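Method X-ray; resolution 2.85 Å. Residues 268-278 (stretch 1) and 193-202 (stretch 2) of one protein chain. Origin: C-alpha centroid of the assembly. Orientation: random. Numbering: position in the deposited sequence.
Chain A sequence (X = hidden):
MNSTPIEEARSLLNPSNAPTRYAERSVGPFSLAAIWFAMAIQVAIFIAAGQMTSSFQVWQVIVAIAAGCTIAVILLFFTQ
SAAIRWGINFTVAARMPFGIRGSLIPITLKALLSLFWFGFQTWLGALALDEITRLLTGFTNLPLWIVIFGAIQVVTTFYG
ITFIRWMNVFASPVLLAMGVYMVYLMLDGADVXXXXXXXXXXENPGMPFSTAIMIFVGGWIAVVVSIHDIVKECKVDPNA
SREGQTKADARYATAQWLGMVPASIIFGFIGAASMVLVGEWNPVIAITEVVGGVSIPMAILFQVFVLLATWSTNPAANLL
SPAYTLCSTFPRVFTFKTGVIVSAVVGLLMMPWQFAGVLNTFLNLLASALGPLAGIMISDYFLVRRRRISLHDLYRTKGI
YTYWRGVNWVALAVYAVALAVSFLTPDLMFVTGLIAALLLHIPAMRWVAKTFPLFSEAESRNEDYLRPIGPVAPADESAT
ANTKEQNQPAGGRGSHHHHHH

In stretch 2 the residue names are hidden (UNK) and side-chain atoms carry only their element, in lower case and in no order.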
# COMPACT_ATOMS: atom_id res chain seq x y z
N GLY A 268 -16.67 -3.08 4.79
CA GLY A 268 -17.14 -1.72 4.95
C GLY A 268 -18.55 -1.78 5.48
O GLY A 268 -18.86 -1.13 6.47
N PHE A 269 -19.41 -2.56 4.84
CA PHE A 269 -20.77 -2.77 5.34
C PHE A 269 -20.84 -3.22 6.82
O PHE A 269 -21.68 -2.74 7.56
CB PHE A 269 -21.57 -3.74 4.44
CG PHE A 269 -22.93 -4.09 4.98
CD1 PHE A 269 -24.02 -3.28 4.72
CD2 PHE A 269 -23.12 -5.22 5.76
CE1 PHE A 269 -25.28 -3.60 5.22
CE2 PHE A 269 -24.37 -5.55 6.27
CZ PHE A 269 -25.46 -4.73 6.00
N ILE A 270 -19.96 -4.10 7.26
CA ILE A 270 -19.96 -4.46 8.68
C ILE A 270 -19.63 -3.27 9.61
O ILE A 270 -20.26 -3.10 10.66
CB ILE A 270 -19.07 -5.69 8.98
CG1 ILE A 270 -19.68 -6.94 8.35
CG2 ILE A 270 -18.91 -5.89 10.48
CD1 ILE A 270 -19.11 -8.22 8.84
N GLY A 271 -18.66 -2.45 9.23
CA GLY A 271 -18.34 -1.27 10.02
C GLY A 271 -19.49 -0.26 10.10
O GLY A 271 -19.79 0.28 11.17
N ALA A 272 -20.11 -0.01 8.95
CA ALA A 272 -21.25 0.89 8.84
C ALA A 272 -22.46 0.40 9.65
O ALA A 272 -23.05 1.17 10.40
CB ALA A 272 -21.61 1.10 7.41
N ALA A 273 -22.81 -0.88 9.51
CA ALA A 273 -23.90 -1.51 10.27
C ALA A 273 -23.72 -1.39 11.80
O ALA A 273 -24.63 -0.98 12.50
CB ALA A 273 -24.06 -2.96 9.86
N SER A 274 -22.55 -1.75 12.31
CA SER A 274 -22.23 -1.46 13.70
C SER A 274 -22.57 -0.03 14.13
O SER A 274 -23.22 0.14 15.15
CB SER A 274 -20.76 -1.72 13.97
OG SER A 274 -20.50 -3.09 14.07
N MET A 275 -22.09 1.00 13.41
CA MET A 275 -22.37 2.39 13.80
C MET A 275 -23.87 2.62 13.97
O MET A 275 -24.34 3.16 14.96
CB MET A 275 -21.86 3.40 12.76
CG MET A 275 -20.62 4.24 13.12
SD MET A 275 -20.43 4.88 14.82
CE MET A 275 -22.02 5.65 15.02
N VAL A 276 -24.62 2.15 12.98
CA VAL A 276 -26.00 2.52 12.77
C VAL A 276 -26.96 1.69 13.64
O VAL A 276 -27.96 2.18 14.10
CB VAL A 276 -26.29 2.45 11.25
CG1 VAL A 276 -27.19 1.29 10.88
CG2 VAL A 276 -26.83 3.76 10.77
N LEU A 277 -26.63 0.43 13.89
CA LEU A 277 -27.44 -0.39 14.78
C LEU A 277 -27.20 -0.08 16.26
O LEU A 277 -28.12 -0.12 17.06
CB LEU A 277 -27.18 -1.88 14.52
CG LEU A 277 -27.61 -2.46 13.16
CD1 LEU A 277 -27.51 -3.97 13.13
CD2 LEU A 277 -29.03 -2.03 12.74
N VAL A 278 -25.97 0.25 16.64
CA VAL A 278 -25.59 0.20 18.04
C VAL A 278 -24.74 1.39 18.45
O VAL A 278 -24.53 1.62 19.63
CB VAL A 278 -24.81 -1.10 18.35
CG1 VAL A 278 -23.84 -0.90 19.53
CG2 VAL A 278 -25.75 -2.29 18.55
N UNK A 193 -33.85 -6.81 8.42
CA UNK A 193 -33.49 -7.36 7.12
C UNK A 193 -32.30 -6.59 6.57
O UNK A 193 -32.02 -5.47 7.01
o UNK A 193 -34.57 -5.94 5.48
c UNK A 193 -34.64 -7.21 6.13
N UNK A 194 -31.63 -7.18 5.58
CA UNK A 194 -30.51 -6.52 4.91
C UNK A 194 -30.92 -5.20 4.24
O UNK A 194 -30.21 -4.20 4.34
c UNK A 194 -28.79 -7.35 1.63
c UNK A 194 -27.41 -7.22 3.68
c UNK A 194 -29.86 -7.45 3.89
c UNK A 194 -28.72 -6.84 3.06
N UNK A 195 -32.07 -5.18 3.56
CA UNK A 195 -32.51 -4.00 2.85
C UNK A 195 -32.82 -2.81 3.74
O UNK A 195 -32.66 -1.66 3.34
N UNK A 196 -33.25 -3.11 4.96
CA UNK A 196 -33.59 -2.09 5.95
C UNK A 196 -32.37 -1.33 6.44
O UNK A 196 -32.39 -0.09 6.53
c UNK A 196 -34.22 -2.73 7.17
o UNK A 196 -35.68 -4.74 8.56
c UNK A 196 -35.71 -2.85 7.14
o UNK A 196 -37.08 -3.09 9.07
c UNK A 196 -36.20 -3.62 8.34
N UNK A 197 -31.33 -2.09 6.80
CA UNK A 197 -30.08 -1.51 7.28
C UNK A 197 -29.45 -0.68 6.18
O UNK A 197 -28.75 0.30 6.44
c UNK A 197 -29.08 -2.58 7.74
c UNK A 197 -27.84 -1.92 8.34
c UNK A 197 -29.74 -3.53 8.73
N UNK A 198 -29.71 -1.08 4.94
CA UNK A 198 -29.14 -0.42 3.77
C UNK A 198 -29.53 1.06 3.67
O UNK A 198 -28.93 1.79 2.89
s UNK A 198 -26.94 -1.93 1.66
c UNK A 198 -28.52 -1.09 1.33
c UNK A 198 -27.46 -3.64 1.81
c UNK A 198 -29.54 -1.17 2.49
N UNK A 199 -30.52 1.51 4.44
CA UNK A 199 -30.86 2.95 4.41
C UNK A 199 -30.93 3.69 5.76
O UNK A 199 -31.51 4.77 5.85
o UNK A 199 -33.14 2.27 3.96
c UNK A 199 -32.14 3.20 3.61
N UNK A 200 -30.28 3.13 6.78
CA UNK A 200 -30.38 3.68 8.13
C UNK A 200 -29.52 4.92 8.42
O UNK A 200 -29.64 5.52 9.51
c UNK A 200 -30.99 1.42 9.14
c UNK A 200 -32.51 1.19 11.48
s UNK A 200 -31.03 0.51 10.71
c UNK A 200 -30.09 2.61 9.20
N UNK A 201 -28.66 5.34 7.50
CA UNK A 201 -27.76 6.42 7.87
C UNK A 201 -28.16 7.86 7.57
O UNK A 201 -29.34 8.20 7.43
N UNK A 202 -27.14 8.71 7.50
CA UNK A 202 -27.21 9.99 6.80
C UNK A 202 -28.19 11.04 7.28
O UNK A 202 -28.97 11.57 6.48

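Position 193 carries one carbon and then one oxygen, the side chain of a serine, and it is out of reach of stretch 1. Ser193 is the N-cap of a short helix: its OG accepts from the backbone N of position 196 at 3.2 Å, closing the helix start.

Position 194 has four carbons, forked at the second, and one fork tip lies 3.9 Å from Phe269 CZ. That is leucine; the CA-to-CB bond of Leu194 points sideways, yet its end reaches the ring.

Position 195 has no side-chain atoms, so it is glycine. Nothing of stretch 1 comes within reach, and a CB would have room here, so the contact does not explain Gly195.

Position 196 shows three carbons, the third carrying two oxygens: glutamate, out of reach of stretch 1. Glu196 OE1 accepts from Ser193 N at 2.8 Å, so cap and carboxylate hold each other.

Position 197 has one carbon bearing two more, and its CA-to-CB bond points toward stretch 1, where the side chain is a knob among Phe269, Ala273, Val276 and Leu277. It is a beta-branched valine. Val197 CG1 lies 4.2 Å from Ala273 CB and 4.1 Å from Val276 CG1, while Val197 CG2 is 4.3 Å from Leu277 CD2.

Position 198 is an unbranched chain of two carbons, a sulfur and a carbon, its terminal carbon 4.0 Å from Phe269 CE1, hence methionine. Met198 starts sideways, but its CE approaches the ring obliquely.

Position 199 again has one carbon and one oxygen, a serine, and Ser199 makes no contact with stretch 1.

Position 200 repeats the pattern of two carbons, sulfur and carbon, with its sulfur 3.8 Å from Leu277 CD2 and its CB 3.6 Å from Val276 CG1: a second methionine. Met200 closes a type I turn begun at Val197.

Position 201 lacks side-chain atoms, and its CA sits 4.0 Å from Val276 CG2. It is glycine, and an ideal CB on Gly201 would be 4.3 Å from that same methyl.

Position 202 is also bare, with phi at 63°, a value that favours glycine; Gly202 does not touch stretch 1.

The contact is apolar packing, with no hydrogen bond between the two stretches. Phe269, Ala273 and Val276, spaced four and three residues apart, line one side of a helix and, with Leu277, form the hole for Val197. Leu194 and Met198 meet the Phe269 end, Met200 the Val276 and Leu277 end. Side chains make most of the fit, and Val276 also packs its CG2 on backbone, 3.5 Å from Met200 O.

Stretch 2, residues 193-202: SLGEVMSMGG
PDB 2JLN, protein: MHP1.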